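Local coordinates for protein alpha-glucosidase YIHQ (Escherichia coli, PDB 5AEG) that hydrolyses plant sulfoquinovosyl diacylglycerides and simpler sulfoquinovosides, releasing sulfoquinovose that the bacterium breaks down as a source of carbon and sulfur, at residues L572-A577 with S666-L671; V660-D665 with L671-K676. All coordinates share one frame; numbering follows the deposited sequence.

Interaction 1: residues L572-A577 with S666-L671; sequences LKEAVA and SEWAAL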
# COMPACT_ATOMS: atom_id res chain seq x y z
N LEU A 572 -9.62 -18.14 -6.37
CA LEU A 572 -8.87 -16.85 -6.41
C LEU A 572 -9.06 -16.05 -7.75
O LEU A 572 -9.21 -14.86 -7.77
CB LEU A 572 -7.40 -17.12 -6.21
CG LEU A 572 -7.00 -17.66 -4.83
CD1 LEU A 572 -5.50 -17.98 -4.72
CD2 LEU A 572 -7.41 -16.68 -3.71
N LYS A 573 -9.10 -16.76 -8.85
CA LYS A 573 -9.19 -16.18 -10.15
C LYS A 573 -10.56 -15.53 -10.26
O LYS A 573 -10.67 -14.42 -10.73
CB LYS A 573 -8.89 -17.31 -11.19
CG LYS A 573 -8.93 -16.92 -12.62
CD LYS A 573 -8.20 -17.93 -13.54
CE LYS A 573 -8.10 -17.32 -14.96
NZ LYS A 573 -6.90 -16.40 -15.13
N GLU A 574 -11.62 -16.19 -9.79
CA GLU A 574 -12.91 -15.57 -9.70
C GLU A 574 -12.91 -14.27 -8.84
O GLU A 574 -13.48 -13.23 -9.24
CB GLU A 574 -13.97 -16.58 -9.22
CG GLU A 574 -15.36 -15.95 -8.94
CD GLU A 574 -16.33 -16.95 -8.29
OE1 GLU A 574 -16.36 -17.18 -7.05
OE2 GLU A 574 -17.00 -17.61 -9.09
N ALA A 575 -12.31 -14.35 -7.65
CA ALA A 575 -12.17 -13.16 -6.79
C ALA A 575 -11.41 -12.03 -7.47
O ALA A 575 -11.86 -10.86 -7.44
CB ALA A 575 -11.57 -13.53 -5.42
N VAL A 576 -10.29 -12.36 -8.11
CA VAL A 576 -9.50 -11.33 -8.83
C VAL A 576 -10.31 -10.68 -9.99
O VAL A 576 -10.17 -9.51 -10.26
CB VAL A 576 -8.16 -11.94 -9.28
CG1 VAL A 576 -7.45 -11.07 -10.29
CG2 VAL A 576 -7.30 -12.23 -8.05
N ALA A 577 -11.16 -11.47 -10.66
CA ALA A 577 -12.01 -10.94 -11.73
C ALA A 577 -13.06 -9.95 -11.16
O ALA A 577 -13.22 -8.85 -11.70
CB ALA A 577 -12.66 -12.13 -12.53
N SER A 666 -21.00 -22.52 0.66
CA SER A 666 -20.37 -22.01 -0.53
C SER A 666 -20.58 -22.96 -1.69
O SER A 666 -20.46 -24.20 -1.54
CB SER A 666 -18.83 -21.91 -0.28
OG SER A 666 -18.22 -21.54 -1.47
N GLU A 667 -20.73 -22.41 -2.86
CA GLU A 667 -20.75 -23.23 -4.06
C GLU A 667 -19.43 -23.86 -4.35
O GLU A 667 -19.37 -24.78 -5.10
CB GLU A 667 -21.29 -22.46 -5.27
CG GLU A 667 -20.42 -21.36 -5.85
CD GLU A 667 -20.55 -19.98 -5.13
OE1 GLU A 667 -20.95 -19.88 -3.92
OE2 GLU A 667 -20.22 -18.98 -5.81
N TRP A 668 -18.35 -23.38 -3.71
CA TRP A 668 -17.01 -23.97 -3.79
C TRP A 668 -16.66 -24.99 -2.68
O TRP A 668 -15.47 -25.40 -2.52
CB TRP A 668 -15.97 -22.79 -3.66
CG TRP A 668 -16.05 -21.80 -4.81
CD1 TRP A 668 -16.68 -20.55 -4.82
CD2 TRP A 668 -15.42 -21.93 -6.05
NE1 TRP A 668 -16.49 -19.94 -6.02
CE2 TRP A 668 -15.72 -20.77 -6.79
CE3 TRP A 668 -14.64 -22.93 -6.64
CZ2 TRP A 668 -15.23 -20.59 -8.02
CZ3 TRP A 668 -14.18 -22.72 -7.91
CH2 TRP A 668 -14.46 -21.57 -8.57
N ALA A 669 -17.66 -25.41 -1.90
CA ALA A 669 -17.41 -26.26 -0.75
C ALA A 669 -16.71 -27.56 -1.09
O ALA A 669 -15.89 -28.01 -0.31
CB ALA A 669 -18.67 -26.60 0.04
N ALA A 670 -17.01 -28.17 -2.23
CA ALA A 670 -16.31 -29.39 -2.58
C ALA A 670 -14.79 -29.11 -2.80
O ALA A 670 -13.97 -29.88 -2.37
CB ALA A 670 -16.89 -30.04 -3.79
N LEU A 671 -14.44 -28.00 -3.46
CA LEU A 671 -12.99 -27.63 -3.63
C LEU A 671 -12.37 -27.48 -2.22
O LEU A 671 -11.35 -28.03 -1.95
CB LEU A 671 -12.82 -26.34 -4.42
CG LEU A 671 -11.37 -25.93 -4.72
CD1 LEU A 671 -10.69 -26.96 -5.60
CD2 LEU A 671 -11.42 -24.63 -5.41
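At the N-cap position of the C-terminal helix 669-673, Trp668 reaches across to Glu574 on helix 569-582, a surface bridge in which the indole N-H is the gripping group. A type I turn from Ser666 to Ala669 carries the tryptophan there, and within it an ST turn forms, the Trp668 backbone N bonding to Ser666 OG at 2.9 Å. Ser666 OG is also bonded to Asp612, which ties the turn to the loop before strand 613-615.

Glu574 sets out from its helix with CG anti to the backbone N (chi1 173°) and stays extended beyond it, bringing its carboxylate to the indole edge. The two planes stand 75° apart, so the acid is turned across the ring edge and does not lie flat with it. At the start of helix 569-582, Pro570 touches Trp668 and the Tyr571 ring meets the indole edge-to-face. Glu667 brings a second acid nearby, its OE2 4.4 Å from Glu574 OE1, and the indole N-H probably eases that crowding of charge. Trp668 NE1 donates to the syn side of Glu574 OE1 at 2.9 Å, tilted well out of the carboxylate plane and bent (145°). Glu574 OE2 lies 3.6 Å from Trp668 CZ2.

Interaction 2: residues V660-D665 with L671-K676; sequences VFYRAD and LFASLK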
# COMPACT_ATOMS: atom_id res chain seq x y z
N VAL A 660 -8.23 -21.40 9.32
CA VAL A 660 -8.90 -21.12 8.09
C VAL A 660 -10.24 -21.86 8.15
O VAL A 660 -10.27 -23.05 8.44
CB VAL A 660 -8.10 -21.61 6.85
CG1 VAL A 660 -8.91 -21.47 5.58
CG2 VAL A 660 -6.76 -20.81 6.70
N PHE A 661 -11.33 -21.15 7.88
CA PHE A 661 -12.64 -21.74 7.89
C PHE A 661 -13.35 -21.38 6.61
O PHE A 661 -13.05 -20.35 6.00
CB PHE A 661 -13.44 -21.20 9.10
CG PHE A 661 -12.79 -21.38 10.39
CD1 PHE A 661 -11.72 -20.59 10.77
CD2 PHE A 661 -13.28 -22.33 11.29
CE1 PHE A 661 -11.12 -20.79 11.99
CE2 PHE A 661 -12.72 -22.50 12.51
CZ PHE A 661 -11.61 -21.74 12.86
N TYR A 662 -14.22 -22.23 6.13
CA TYR A 662 -15.01 -21.92 4.99
C TYR A 662 -16.53 -22.12 5.22
O TYR A 662 -16.94 -22.87 6.11
CB TYR A 662 -14.56 -22.65 3.74
CG TYR A 662 -14.83 -24.19 3.73
CD1 TYR A 662 -16.04 -24.72 3.32
CD2 TYR A 662 -13.88 -25.06 4.19
CE1 TYR A 662 -16.29 -26.12 3.32
CE2 TYR A 662 -14.10 -26.47 4.22
CZ TYR A 662 -15.29 -26.99 3.73
OH TYR A 662 -15.45 -28.39 3.78
N ARG A 663 -17.30 -21.44 4.39
CA ARG A 663 -18.78 -21.41 4.52
C ARG A 663 -19.28 -22.79 3.91
O ARG A 663 -19.08 -23.09 2.75
CB ARG A 663 -19.40 -20.24 3.73
CG ARG A 663 -19.15 -18.87 4.37
CD ARG A 663 -19.83 -17.75 3.63
NE ARG A 663 -21.27 -17.96 3.61
CZ ARG A 663 -22.00 -18.21 2.53
NH1 ARG A 663 -21.47 -18.34 1.30
NH2 ARG A 663 -23.33 -18.40 2.74
N ALA A 664 -19.92 -23.59 4.75
CA ALA A 664 -20.59 -24.88 4.36
C ALA A 664 -21.44 -24.70 3.14
O ALA A 664 -21.45 -25.56 2.31
CB ALA A 664 -21.43 -25.38 5.52
N ASP A 665 -22.07 -23.53 2.98
CA ASP A 665 -22.99 -23.27 1.85
C ASP A 665 -22.33 -22.71 0.65
O ASP A 665 -23.00 -22.41 -0.32
CB ASP A 665 -24.10 -22.30 2.31
CG ASP A 665 -24.91 -22.88 3.47
OD1 ASP A 665 -25.17 -24.09 3.44
OD2 ASP A 665 -25.24 -22.18 4.41
N LEU A 671 -14.44 -28.00 -3.46
CA LEU A 671 -12.99 -27.63 -3.63
C LEU A 671 -12.37 -27.48 -2.22
O LEU A 671 -11.35 -28.03 -1.95
CB LEU A 671 -12.82 -26.34 -4.42
CG LEU A 671 -11.37 -25.93 -4.72
CD1 LEU A 671 -10.69 -26.96 -5.60
CD2 LEU A 671 -11.42 -24.63 -5.41
N PHE A 672 -13.03 -26.79 -1.32
CA PHE A 672 -12.46 -26.53 0.00
C PHE A 672 -12.37 -27.78 0.85
O PHE A 672 -11.43 -27.94 1.60
CB PHE A 672 -13.22 -25.44 0.76
CG PHE A 672 -13.36 -24.13 0.01
CD1 PHE A 672 -12.40 -23.71 -0.88
CD2 PHE A 672 -14.50 -23.34 0.19
CE1 PHE A 672 -12.53 -22.51 -1.54
CE2 PHE A 672 -14.63 -22.12 -0.47
CZ PHE A 672 -13.63 -21.69 -1.31
N ALA A 673 -13.32 -28.70 0.71
CA ALA A 673 -13.23 -29.93 1.44
C ALA A 673 -11.99 -30.81 1.01
O ALA A 673 -11.49 -31.62 1.76
CB ALA A 673 -14.54 -30.73 1.25
N SER A 674 -11.54 -30.64 -0.17
CA SER A 674 -10.40 -31.36 -0.71
C SER A 674 -9.04 -30.91 -0.13
O SER A 674 -8.07 -31.64 -0.19
CB SER A 674 -10.39 -31.23 -2.22
OG SER A 674 -9.78 -30.05 -2.74
N LEU A 675 -8.98 -29.75 0.52
CA LEU A 675 -7.73 -29.16 1.09
C LEU A 675 -7.04 -30.02 2.13
O LEU A 675 -5.81 -30.24 2.05
CB LEU A 675 -8.00 -27.78 1.71
CG LEU A 675 -8.41 -26.68 0.73
CD1 LEU A 675 -8.69 -25.37 1.48
CD2 LEU A 675 -7.37 -26.45 -0.31
N LYS A 676 -7.81 -30.53 3.04
CA LYS A 676 -7.30 -31.34 4.09
C LYS A 676 -6.63 -32.69 3.67
O LYS A 676 -5.83 -33.23 4.43
CB LYS A 676 -8.42 -31.63 5.06
CG LYS A 676 -9.24 -32.82 4.69
CD LYS A 676 -10.23 -33.14 5.78
CE LYS A 676 -11.32 -32.09 5.94
NZ LYS A 676 -12.05 -31.80 4.66
O HOH W 1 -14.11 -30.18 5.25
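Tyr662 and Phe672 meet where the closing helix of the chain packs beside strand 660-663 of the antiparallel sheet in the C-terminal domain. The core of the contact is CH-pi: Phe672 CB sits over the centre of the tyrosine ring, 3.5 Å from its centroid and only 12° off the normal. Tyr662 holds CG between its backbone N and carbonyl carbon (chi1 70°), and this turns the ring face toward the helix.

Apolar and aromatic packing widens the contact. The two side chains run alongside one another, pointing opposite ways, with Phe672 CD2 coming 3.6 Å from Tyr662 CB, while the ring planes lie obliquely at 56°. At the far end of the tyrosine, OH rests 3.6 Å from Ala673 CB. Phe672 also packs on Ile613 of the neighbouring strand and meets Tyr571 edge-to-face.

The polar part runs through a water. It lies 2.7 Å from Tyr662 OH and accepts from Lys676 NZ, which folds back to give a second bond to Ala673 O at 3.0 Å, in the carbonyl plane. With an alanine in place of Tyr662, Phe672 CB is likely to lose its aromatic cover, a gap to open against Ala673, and the water to be left without its phenolic partner.

One residue thus serves two chemistries: its ring face packs the helix by dispersion, and its hydroxyl, through the water, joins a lysine ammonium that also donates to a backbone carbonyl, so two of its N-H bonds have partners.

In the fold
Two neighbouring contacts here use a single short helix to join parts of the chain. Interactions 1 and 2 have centres about 11 Å apart, share Leu671 and both draw on helix 669-673. Along the chain their segments alternate: 572-577, then 660-665, 666-671 and 671-676. Interaction 1 joins segments 89 residues apart, whereas those of interaction 2 are six apart. They touch at several points, among them Ser666 OG to Phe672 CE2 at 3.8 Å. Together the two place helix 669-673 between helix 569-582 and strand 660-663 of the C-terminal sheet, well away from the catalytic nucleophile Asp405 and the other active-site residues.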